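Local coordinates for ornithine aminotransferase (Plasmodium falciparum, PDB 3LG0) that transfers the delta-amino group of ornithine to 2-oxoglutarate, giving glutamate gamma-semialdehyde and glutamate, as a pyridoxal-phosphate-dependent homodimer, at the interface of chains A and B. Sequence-based numbering; all coordinates share one arbitrary frame. Chains: chain A/B, Ornithine aminotransferase.

Contact 1: the interface of chains A and B. Residues chain A 16-17, 19-22; chain B 91, 94, 98, 104-106.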
ATOM      1  N   ASN A  16     -15.064  12.292  17.495  1.00 30.63           N
ATOM      2  CA  ASN A  16     -14.628  12.974  16.301  1.00 27.56           C
ATOM      3  C   ASN A  16     -14.430  11.977  15.128  1.00 35.66           C
ATOM      4  O   ASN A  16     -14.916  12.212  14.007  1.00 33.83           O
ATOM      5  CB  ASN A  16     -13.376  13.812  16.595  1.00 25.06           C
ATOM      6  CG  ASN A  16     -12.893  14.573  15.371  1.00 38.24           C
ATOM      7  OD1 ASN A  16     -13.603  15.411  14.838  1.00 41.26           O
ATOM      8  ND2 ASN A  16     -11.692  14.263  14.907  1.00 36.68           N
ATOM      9  N   GLU A  17     -13.769  10.850  15.396  1.00 32.29           N
ATOM     10  CA  GLU A  17     -13.588   9.820  14.366  1.00 34.91           C
ATOM     11  C   GLU A  17     -14.914   9.243  13.949  1.00 25.14           C
ATOM     12  O   GLU A  17     -15.100   8.892  12.795  1.00 32.33           O
ATOM     13  CB  GLU A  17     -12.676   8.686  14.840  1.00 30.44           C
ATOM     14  CG  GLU A  17     -11.207   8.966  14.655  1.00 34.54           C
ATOM     15  CD  GLU A  17     -10.408   7.696  14.502  1.00 37.97           C
ATOM     16  OE1 GLU A  17     -10.955   6.727  13.935  1.00 35.57           O
ATOM     17  OE2 GLU A  17      -9.245   7.667  14.953  1.00 34.87           O
ATOM     18  N   THR A  19     -17.714  10.878  13.746  1.00 27.17           N
ATOM     19  CA  THR A  19     -18.442  11.782  12.866  1.00 30.54           C
ATOM     20  C   THR A  19     -17.819  11.907  11.463  1.00 30.05           C
ATOM     21  O   THR A  19     -18.535  11.992  10.474  1.00 35.51           O
ATOM     22  CB  THR A  19     -18.626  13.182  13.478  1.00 30.18           C
ATOM     23  OG1 THR A  19     -17.427  13.933  13.298  1.00 60.99           O
ATOM     24  CG2 THR A  19     -18.937  13.089  14.958  1.00 27.59           C
ATOM     25  N   TYR A  20     -16.496  11.891  11.371  1.00 28.83           N
ATOM     26  CA  TYR A  20     -15.822  12.226  10.110  1.00 28.14           C
ATOM     27  C   TYR A  20     -15.170  11.046   9.382  1.00 33.09           C
ATOM     28  O   TYR A  20     -14.788  11.160   8.225  1.00 33.77           O
ATOM     29  CB  TYR A  20     -14.778  13.309  10.355  1.00 24.97           C
ATOM     30  CG  TYR A  20     -15.363  14.621  10.841  1.00 38.08           C
ATOM     31  CD1 TYR A  20     -16.208  15.364  10.023  1.00 32.62           C
ATOM     32  CD2 TYR A  20     -15.068  15.120  12.109  1.00 39.38           C
ATOM     33  CE1 TYR A  20     -16.748  16.562  10.442  1.00 35.44           C
ATOM     34  CE2 TYR A  20     -15.605  16.334  12.538  1.00 40.57           C
ATOM     35  CZ  TYR A  20     -16.447  17.047  11.692  1.00 44.69           C
ATOM     36  OH  TYR A  20     -16.994  18.249  12.082  1.00 52.78           O
ATOM     37  N   GLY A  21     -15.033   9.918  10.063  1.00 30.18           N
ATOM     38  CA  GLY A  21     -14.402   8.756   9.467  1.00 32.40           C
ATOM     39  C   GLY A  21     -15.385   7.628   9.211  1.00 34.70           C
ATOM     40  O   GLY A  21     -16.390   7.507   9.910  1.00 31.47           O
ATOM     41  N   ALA A  22     -15.104   6.807   8.204  1.00 35.81           N
ATOM     42  CA  ALA A  22     -15.916   5.627   7.946  1.00 28.68           C
ATOM     43  C   ALA A  22     -15.935   4.747   9.201  1.00 30.94           C
ATOM     44  O   ALA A  22     -14.985   4.758   9.981  1.00 30.26           O
ATOM     45  CB  ALA A  22     -15.354   4.862   6.761  1.00 28.83           C
TER
ATOM     46  N   GLY B  91      -8.153  11.221  13.299  1.00 26.85           N
ATOM     47  CA  GLY B  91      -9.353  12.035  13.310  1.00 20.19           C
ATOM     48  C   GLY B  91      -9.133  13.493  12.972  1.00 26.83           C
ATOM     49  O   GLY B  91     -10.009  14.144  12.392  1.00 32.08           O
ATOM     50  N   GLU B  94      -9.140  13.288   9.211  1.00 22.49           N
ATOM     51  CA  GLU B  94     -10.481  13.059   8.679  1.00 26.28           C
ATOM     52  C   GLU B  94     -11.346  14.317   8.724  1.00 33.32           C
ATOM     53  O   GLU B  94     -12.043  14.646   7.766  1.00 37.79           O
ATOM     54  CB  GLU B  94     -11.172  11.918   9.425  1.00 25.41           C
ATOM     55  CG  GLU B  94     -10.462  10.566   9.274  1.00 30.51           C
ATOM     56  CD  GLU B  94     -11.070   9.462  10.142  1.00 34.63           C
ATOM     57  OE1 GLU B  94     -11.668   9.793  11.179  1.00 31.65           O
ATOM     58  OE2 GLU B  94     -10.942   8.255   9.788  1.00 32.52           O
ATOM     59  N   THR B  98     -12.718  16.140   5.222  1.00 28.79           N
ATOM     60  CA  THR B  98     -14.146  16.192   4.975  1.00 31.50           C
ATOM     61  C   THR B  98     -14.597  17.647   4.857  1.00 34.34           C
ATOM     62  O   THR B  98     -15.359  17.993   3.963  1.00 38.47           O
ATOM     63  CB  THR B  98     -14.951  15.492   6.098  1.00 29.59           C
ATOM     64  OG1 THR B  98     -14.513  15.981   7.361  1.00 28.27           O
ATOM     65  CG2 THR B  98     -14.750  13.985   6.059  1.00 27.29           C
ATOM     66  N   ASP B 104     -19.435  14.242   4.118  1.00 35.32           N
ATOM     67  CA  ASP B 104     -19.651  13.801   5.498  1.00 34.44           C
ATOM     68  C   ASP B 104     -18.464  13.018   6.027  1.00 37.41           C
ATOM     69  O   ASP B 104     -17.994  13.258   7.147  1.00 34.78           O
ATOM     70  CB  ASP B 104     -20.905  12.931   5.614  1.00 33.07           C
ATOM     71  CG  ASP B 104     -22.186  13.702   5.333  1.00 32.78           C
ATOM     72  OD1 ASP B 104     -22.203  14.915   5.572  1.00 35.35           O
ATOM     73  OD2 ASP B 104     -23.179  13.100   4.878  1.00 31.15           O
ATOM     74  N   LYS B 105     -17.992  12.064   5.231  1.00 36.48           N
ATOM     75  CA  LYS B 105     -17.009  11.103   5.734  1.00 37.87           C
ATOM     76  C   LYS B 105     -15.846  10.798   4.793  1.00 36.14           C
ATOM     77  O   LYS B 105     -15.928  11.002   3.582  1.00 31.65           O
ATOM     78  CB  LYS B 105     -17.709   9.815   6.189  1.00 33.54           C
ATOM     79  CG  LYS B 105     -18.330   9.933   7.579  1.00 28.56           C
ATOM     80  CD  LYS B 105     -19.083   8.681   7.971  1.00 29.66           C
ATOM     81  CE  LYS B 105     -19.534   8.757   9.434  1.00 36.92           C
ATOM     82  NZ  LYS B 105     -20.216  10.044   9.739  1.00 27.69           N
ATOM     83  N   VAL B 106     -14.745  10.334   5.379  1.00 32.37           N
ATOM     84  CA  VAL B 106     -13.595   9.904   4.616  1.00 23.21           C
ATOM     85  C   VAL B 106     -13.043   8.583   5.169  1.00 28.45           C
ATOM     86  O   VAL B 106     -13.171   8.277   6.357  1.00 29.20           O
ATOM     87  CB  VAL B 106     -12.498  10.990   4.565  1.00 30.16           C
ATOM     88  CG1 VAL B 106     -11.834  11.116   5.901  1.00 21.79           C
ATOM     89  CG2 VAL B 106     -11.474  10.693   3.460  1.00 21.41           C
TER
HETATM   90  O   HOH W   1      -8.320   9.985  15.801  1.00 29.11           O
HETATM   91  O   HOH W   2     -19.649  14.363   9.271  1.00 29.27           O
HETATM   92  O   HOH W   3     -11.931   6.339  11.243  1.00 34.84           O
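Backbone pairing carries much of this arm-to-body contact: A:Tyr20 O accepts from B:Val106 N at 3.0 Å, and A:Ala22 N returns a bond to B:Val106 O at 3.1 Å. The two bracket A:Gly21 in a short parallel beta bridge. A lysine side chain adds to them. B:Lys105 runs extended alongside A:Gly21, then bends at its last torsion (chi4 49°), which brings NZ to 2.7 Å from A:Thr19 O, approaching from above the carbonyl plane. Water 2 joins the same oxygen to B:Asp104 O. A weak bond links A:Asn16 ND2 to B:Gly91 O.

The flank of the A:Tyr20 ring lies across the B:Thr98 side chain at about a right angle, with CD1 3.2 Å from OG1, whose hydroxyl is bonded to B:Glu94 O within its own helix. The B:Glu94 carboxylate lies against A:Gly21 CA. Two carboxylates also come near each other, A:Glu17 OE1 standing 4.2 Å from B:Glu94 OE1 with their planes 80° apart; water 3 bridges them and may ease any repulsion.

In the fold, the C-terminal end of helix 10-20 thus lies on helix 88-101 of the partner, and the chain leaving it pairs with strand 105-109.

Contact 2: the interface of chains A and B. Residues chain A 75, 78-80, 298; chain B 63, 68, 71, 267-268.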
ATOM      1  N   ALA A  75      14.816  11.144   3.339  1.00 25.18           N
ATOM      2  CA  ALA A  75      13.723  12.050   2.990  1.00 25.10           C
ATOM      3  C   ALA A  75      14.177  13.452   2.564  1.00 39.55           C
ATOM      4  O   ALA A  75      13.467  14.139   1.802  1.00 34.41           O
ATOM      5  CB  ALA A  75      12.708  12.141   4.124  1.00 30.34           C
ATOM      6  N   LEU A  78      15.584  12.514  -1.364  1.00 38.02           N
ATOM      7  CA  LEU A  78      14.596  12.103  -2.368  1.00 33.79           C
ATOM      8  C   LEU A  78      13.652  11.093  -1.739  1.00 28.54           C
ATOM      9  O   LEU A  78      14.109  10.101  -1.182  1.00 33.57           O
ATOM     10  CB  LEU A  78      15.305  11.458  -3.560  1.00 32.02           C
ATOM     11  CG  LEU A  78      14.471  11.025  -4.757  1.00 28.30           C
ATOM     12  CD1 LEU A  78      14.010  12.221  -5.499  1.00 27.49           C
ATOM     13  CD2 LEU A  78      15.291  10.123  -5.667  1.00 30.01           C
ATOM     14  N   THR A  79      12.347  11.337  -1.814  1.00 27.64           N
ATOM     15  CA  THR A  79      11.379  10.403  -1.245  1.00 29.03           C
ATOM     16  C   THR A  79      10.740   9.532  -2.305  1.00 29.58           C
ATOM     17  O   THR A  79      10.420   8.368  -2.061  1.00 27.99           O
ATOM     18  CB  THR A  79      10.239  11.119  -0.517  1.00 26.12           C
ATOM     19  OG1 THR A  79       9.362  11.706  -1.494  1.00 20.68           O
ATOM     20  CG2 THR A  79      10.792  12.198   0.420  1.00 30.09           C
ATOM     21  N   ILE A  80      10.517  10.099  -3.480  1.00 28.66           N
ATOM     22  CA  ILE A  80       9.921   9.320  -4.551  1.00 27.90           C
ATOM     23  C   ILE A  80      10.237   9.851  -5.938  1.00 32.57           C
ATOM     24  O   ILE A  80      10.133  11.039  -6.218  1.00 33.70           O
ATOM     25  CB  ILE A  80       8.386   9.190  -4.406  1.00 26.37           C
ATOM     26  CG1 ILE A  80       7.839   8.129  -5.355  1.00 28.70           C
ATOM     27  CG2 ILE A  80       7.686  10.506  -4.710  1.00 25.91           C
ATOM     28  CD1 ILE A  80       6.349   7.901  -5.159  1.00 33.32           C
ATOM     29  N   LEU A 298      12.744   6.217  -0.355  1.00 24.76           N
ATOM     30  CA  LEU A 298      12.550   6.392   1.076  1.00 23.80           C
ATOM     31  C   LEU A 298      12.321   5.053   1.785  1.00 32.01           C
ATOM     32  O   LEU A 298      12.958   4.760   2.806  1.00 33.64           O
ATOM     33  CB  LEU A 298      11.418   7.372   1.344  1.00 24.58           C
ATOM     34  CG  LEU A 298      11.144   7.745   2.802  1.00 24.03           C
ATOM     35  CD1 LEU A 298      12.412   8.225   3.519  1.00 23.84           C
ATOM     36  CD2 LEU A 298      10.069   8.818   2.831  1.00 20.33           C
TER
ATOM     37  N   CYS B  63      10.687  16.777  -2.276  1.00 40.13           N
ATOM     38  CA  CYS B  63      11.243  17.078  -0.968  1.00 36.61           C
ATOM     39  C   CYS B  63      10.808  18.412  -0.378  1.00 36.14           C
ATOM     40  O   CYS B  63      11.636  19.188   0.081  1.00 44.72           O
ATOM     41  CB  CYS B  63      12.765  16.996  -1.016  1.00 35.65           C
ATOM     42  SG  CYS B  63      13.359  15.352  -1.404  1.00 37.56           S
ATOM     43  N   LEU B  68       8.098  17.483   4.978  1.00 27.90           N
ATOM     44  CA  LEU B  68       9.116  16.752   5.735  1.00 31.66           C
ATOM     45  C   LEU B  68       9.035  17.106   7.229  1.00 38.63           C
ATOM     46  O   LEU B  68       9.232  16.257   8.108  1.00 38.69           O
ATOM     47  CB  LEU B  68      10.512  17.049   5.206  1.00 30.62           C
ATOM     48  CG  LEU B  68      11.647  16.454   6.047  1.00 46.13           C
ATOM     49  CD1 LEU B  68      11.443  14.969   6.307  1.00 39.91           C
ATOM     50  CD2 LEU B  68      12.995  16.696   5.396  1.00 42.38           C
ATOM     51  N   MET B  71       6.225  15.491   8.913  1.00 33.03           N
ATOM     52  CA  MET B  71       6.567  14.077   8.998  1.00 31.40           C
ATOM     53  C   MET B  71       7.429  13.766  10.208  1.00 26.74           C
ATOM     54  O   MET B  71       7.128  12.846  10.982  1.00 28.87           O
ATOM     55  CB  MET B  71       7.254  13.604   7.708  1.00 29.25           C
ATOM     56  CG  MET B  71       7.567  12.101   7.688  1.00 36.68           C
ATOM     57  SD  MET B  71       8.182  11.524   6.074  1.00 46.70           S
ATOM     58  CE  MET B  71       9.951  11.588   6.361  1.00 37.75           C
ATOM     59  N   GLY B 267       4.212  12.871  -1.929  1.00 29.94           N
ATOM     60  CA  GLY B 267       5.173  11.825  -2.222  1.00 22.40           C
ATOM     61  C   GLY B 267       5.958  11.304  -1.032  1.00 30.50           C
ATOM     62  O   GLY B 267       6.850  10.456  -1.190  1.00 29.14           O
ATOM     63  N   HIS B 268       5.626  11.772   0.168  1.00 23.23           N
ATOM     64  CA  HIS B 268       6.383  11.324   1.343  1.00 28.82           C
ATOM     65  C   HIS B 268       5.895  10.020   1.948  1.00 27.62           C
ATOM     66  O   HIS B 268       6.546   9.483   2.832  1.00 26.47           O
ATOM     67  CB  HIS B 268       6.433  12.404   2.431  1.00 28.71           C
ATOM     68  CG  HIS B 268       7.328  13.554   2.096  1.00 34.80           C
ATOM     69  ND1 HIS B 268       7.038  14.452   1.089  1.00 34.18           N
ATOM     70  CD2 HIS B 268       8.507  13.950   2.629  1.00 30.36           C
ATOM     71  CE1 HIS B 268       8.001  15.351   1.016  1.00 38.86           C
ATOM     72  NE2 HIS B 268       8.906  15.068   1.938  1.00 39.15           N
TER
HETATM   73  O   HOH W   4       7.951   8.168  -0.285  1.00 22.84           O
HETATM   74  O   HOH W   5      11.383  15.838   1.937  1.00 34.27           O
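The end of helix 65-77, the loop 78-80 and the start of helix 297-312 in chain A meet the same helix 65-77 of chain B, the turn before it at B:Cys63, and the loop at B:Gly267 and B:His268. A:Thr79 works with both branches. Its OG1, placed between the backbone N and the carbonyl carbon (chi1 74°), donates to B:Gly267 O at 2.8 Å, coming from well above the carbonyl plane, 69° out of it. Its methyl CG2 lies over one face of the B:His268 imidazole, 3.9 Å from the centroid and shifted toward the CD2 rim, a CH-pi contact. The threonine therefore holds the loop by a polar and an apolar grip at once.

Water extends both ends of this grip. Water 4 joins B:Gly267 O to A:Thr79 O, while B:His268 NE2 meets water 5 at 2.6 Å, and that water also touches A:Ala75 O. The A:Ala75 carbonyl has B:Cys63 SG at 3.4 Å as a weak thiol donor. On the apolar side, the bend at chi3 (96°) of B:Met71 brings its terminal methyl CE to 3.6 Å from A:Ala75 CB, and B:Leu68 CD1 also packs against A:Ala75 CB.

The partner's loop comes shortly after B:Lys262, the lysine expected to bind the cofactor, which would link this contact to the active-site region; helix 65-77 of each chain packs here in the body of the dimer.

Contact 3: the interface of chains A and B. Residues chain A 23-26; chain B 285-287, 289.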
ATOM      1  N   HIS A  23     -17.012   3.991   9.400  1.00 30.10           N
ATOM      2  CA  HIS A  23     -17.107   3.085  10.543  1.00 30.29           C
ATOM      3  C   HIS A  23     -16.753   1.661  10.174  1.00 32.66           C
ATOM      4  O   HIS A  23     -17.437   0.732  10.589  1.00 36.31           O
ATOM      5  CB  HIS A  23     -18.518   3.081  11.145  1.00 27.51           C
ATOM      6  CG  HIS A  23     -18.961   4.413  11.658  1.00 38.37           C
ATOM      7  ND1 HIS A  23     -20.230   4.639  12.132  1.00 41.24           N
ATOM      8  CD2 HIS A  23     -18.302   5.592  11.758  1.00 39.70           C
ATOM      9  CE1 HIS A  23     -20.337   5.902  12.508  1.00 37.87           C
ATOM     10  NE2 HIS A  23     -19.184   6.499  12.288  1.00 37.24           N
ATOM     11  N   ASN A  24     -15.677   1.476   9.422  1.00 30.30           N
ATOM     12  CA  ASN A  24     -15.341   0.143   8.937  1.00 33.77           C
ATOM     13  C   ASN A  24     -14.417  -0.647   9.864  1.00 34.88           C
ATOM     14  O   ASN A  24     -14.117  -1.802   9.594  1.00 36.73           O
ATOM     15  CB  ASN A  24     -14.782   0.199   7.505  1.00 30.41           C
ATOM     16  CG  ASN A  24     -13.532   1.056   7.399  1.00 30.01           C
ATOM     17  OD1 ASN A  24     -13.403   2.072   8.076  1.00 36.41           O
ATOM     18  ND2 ASN A  24     -12.617   0.655   6.541  1.00 26.17           N
ATOM     19  N   TYR A  25     -13.971  -0.028  10.952  1.00 32.63           N
ATOM     20  CA  TYR A  25     -13.157  -0.735  11.932  1.00 30.02           C
ATOM     21  C   TYR A  25     -13.783  -0.703  13.309  1.00 34.80           C
ATOM     22  O   TYR A  25     -14.641   0.121  13.580  1.00 36.19           O
ATOM     23  CB  TYR A  25     -11.753  -0.154  11.988  1.00 29.31           C
ATOM     24  CG  TYR A  25     -10.960  -0.419  10.734  1.00 34.26           C
ATOM     25  CD1 TYR A  25     -10.320  -1.644  10.541  1.00 36.85           C
ATOM     26  CD2 TYR A  25     -10.838   0.548   9.749  1.00 25.99           C
ATOM     27  CE1 TYR A  25      -9.584  -1.895   9.393  1.00 39.28           C
ATOM     28  CE2 TYR A  25     -10.098   0.305   8.598  1.00 35.17           C
ATOM     29  CZ  TYR A  25      -9.477  -0.922   8.428  1.00 38.52           C
ATOM     30  OH  TYR A  25      -8.754  -1.181   7.286  1.00 50.99           O
ATOM     31  N   ASP A  26     -13.333  -1.595  14.183  1.00 38.30           N
ATOM     32  CA  ASP A  26     -13.922  -1.742  15.510  1.00 41.08           C
ATOM     33  C   ASP A  26     -12.842  -1.777  16.594  1.00 36.20           C
ATOM     34  O   ASP A  26     -12.626  -2.811  17.212  1.00 37.43           O
ATOM     35  CB  ASP A  26     -14.728  -3.041  15.554  1.00 48.55           C
ATOM     36  CG  ASP A  26     -15.459  -3.229  16.860  1.00 60.78           C
ATOM     37  OD1 ASP A  26     -15.882  -2.209  17.447  1.00 61.00           O
ATOM     38  OD2 ASP A  26     -15.607  -4.393  17.298  1.00 66.34           O
TER
ATOM     39  N   LYS B 285     -19.654  -1.643   7.532  1.00 60.43           N
ATOM     40  CA  LYS B 285     -19.848  -1.876   8.964  1.00 55.58           C
ATOM     41  C   LYS B 285     -18.558  -2.361   9.619  1.00 42.33           C
ATOM     42  O   LYS B 285     -17.698  -2.939   8.950  1.00 52.92           O
ATOM     43  CB  LYS B 285     -20.980  -2.888   9.210  1.00 60.03           C
ATOM     44  CG  LYS B 285     -22.161  -2.805   8.234  1.00 51.38           C
ATOM     45  CD  LYS B 285     -23.231  -1.826   8.693  1.00 47.92           C
ATOM     46  CE  LYS B 285     -24.266  -1.600   7.590  1.00 55.25           C
ATOM     47  NZ  LYS B 285     -25.055  -0.347   7.767  1.00 49.00           N
ATOM     48  N   PRO B 286     -18.421  -2.114  10.934  1.00 46.30           N
ATOM     49  CA  PRO B 286     -17.269  -2.562  11.719  1.00 40.94           C
ATOM     50  C   PRO B 286     -17.032  -4.047  11.512  1.00 56.69           C
ATOM     51  O   PRO B 286     -17.957  -4.852  11.639  1.00 64.88           O
ATOM     52  CB  PRO B 286     -17.702  -2.285  13.161  1.00 60.10           C
ATOM     53  CG  PRO B 286     -18.650  -1.132  13.056  1.00 51.78           C
ATOM     54  CD  PRO B 286     -19.374  -1.329  11.746  1.00 62.07           C
ATOM     55  N   GLY B 287     -15.801  -4.409  11.184  1.00 59.68           N
ATOM     56  CA  GLY B 287     -15.509  -5.787  10.841  1.00 88.26           C
ATOM     57  C   GLY B 287     -14.111  -6.233  11.213  1.00 92.60           C
ATOM     58  O   GLY B 287     -13.296  -5.437  11.683  1.00 79.33           O
ATOM     59  N   HIS B 289     -11.102  -6.857   9.732  1.00 91.76           N
ATOM     60  CA  HIS B 289     -10.339  -6.611   8.514  1.00 80.97           C
ATOM     61  C   HIS B 289      -8.867  -6.874   8.747  1.00 84.30           C
ATOM     62  O   HIS B 289      -8.404  -6.854   9.890  1.00 84.09           O
ATOM     63  CB  HIS B 289     -10.550  -5.178   8.035  1.00 64.25           C
ATOM     64  CG  HIS B 289     -11.988  -4.830   7.816  1.00 79.16           C
ATOM     65  ND1 HIS B 289     -12.800  -4.349   8.822  1.00 62.68           N
ATOM     66  CD2 HIS B 289     -12.766  -4.914   6.710  1.00 87.11           C
ATOM     67  CE1 HIS B 289     -14.016  -4.148   8.342  1.00 77.62           C
ATOM     68  NE2 HIS B 289     -14.020  -4.480   7.063  1.00 84.81           N
TER
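A:Tyr25 and B:His289 set their rings edge-to-face, with planes 65° apart and centroids separated by 5.2 Å, at the dimer interface of this class-III pyridoxal-phosphate-dependent aminotransferase. The two side chains meet obliquely: the CB and ND1 side of B:His289 comes over the face of the A:Tyr25 ring, toward its CD1-CE1 rim, with the histidine methylene CB 3.7 Å from the tyrosine CE1.

The imidazole also lies next to the main-chain carbonyl of A:Asn24, the residue before A:Tyr25. A:Asn24 O crowds the ND1-CE1 side of the ring from well off its plane, 3.0 Å from B:His289 ND1 but also 2.7 Å from CE1. The second distance is too short for a carbon contact and points to model error, and together with the off-plane position it leaves any hydrogen bond to ND1 doubtful. The amide of B:Gly287 approaches the same oxygen, forming a weak bond at 3.5 Å. Within chain B, B:Lys285 O lies at the edge of the histidine ring, in its plane.

B:Pro286 lies along the backbone from A:His23 to A:Asp26. Its ring makes a tight, non-bonded approach to A:His23 O, of doubtful accuracy, and the proline nitrogen has no proton with which to form a hydrogen bond. At the far end, the methylene CB of A:Asp26 rests 3.9 Å from B:Pro286 CB. With CG anti to the backbone N (chi1 -176°), the aspartate directs its carboxylate away from the proline, so that CB makes the contact.

The chain A sides of contacts 1 and 3 form one continuous stretch: the centres of the two contacts' C-alpha atoms are about 14 Å apart, and the chain A residue ending contact 1 is followed directly by the one opening contact 3. Together they show an N-terminal arm reaching over distinct parts of the partner. The C-alpha centre of contact 2 lies about 26 Å from that of contact 1 and about 31 Å from that of contact 3; it shares no residue with them and belongs to the body of the dimer. Because the interface is two-fold symmetric, two reciprocal arms flank the body contacts and should reinforce the homodimer.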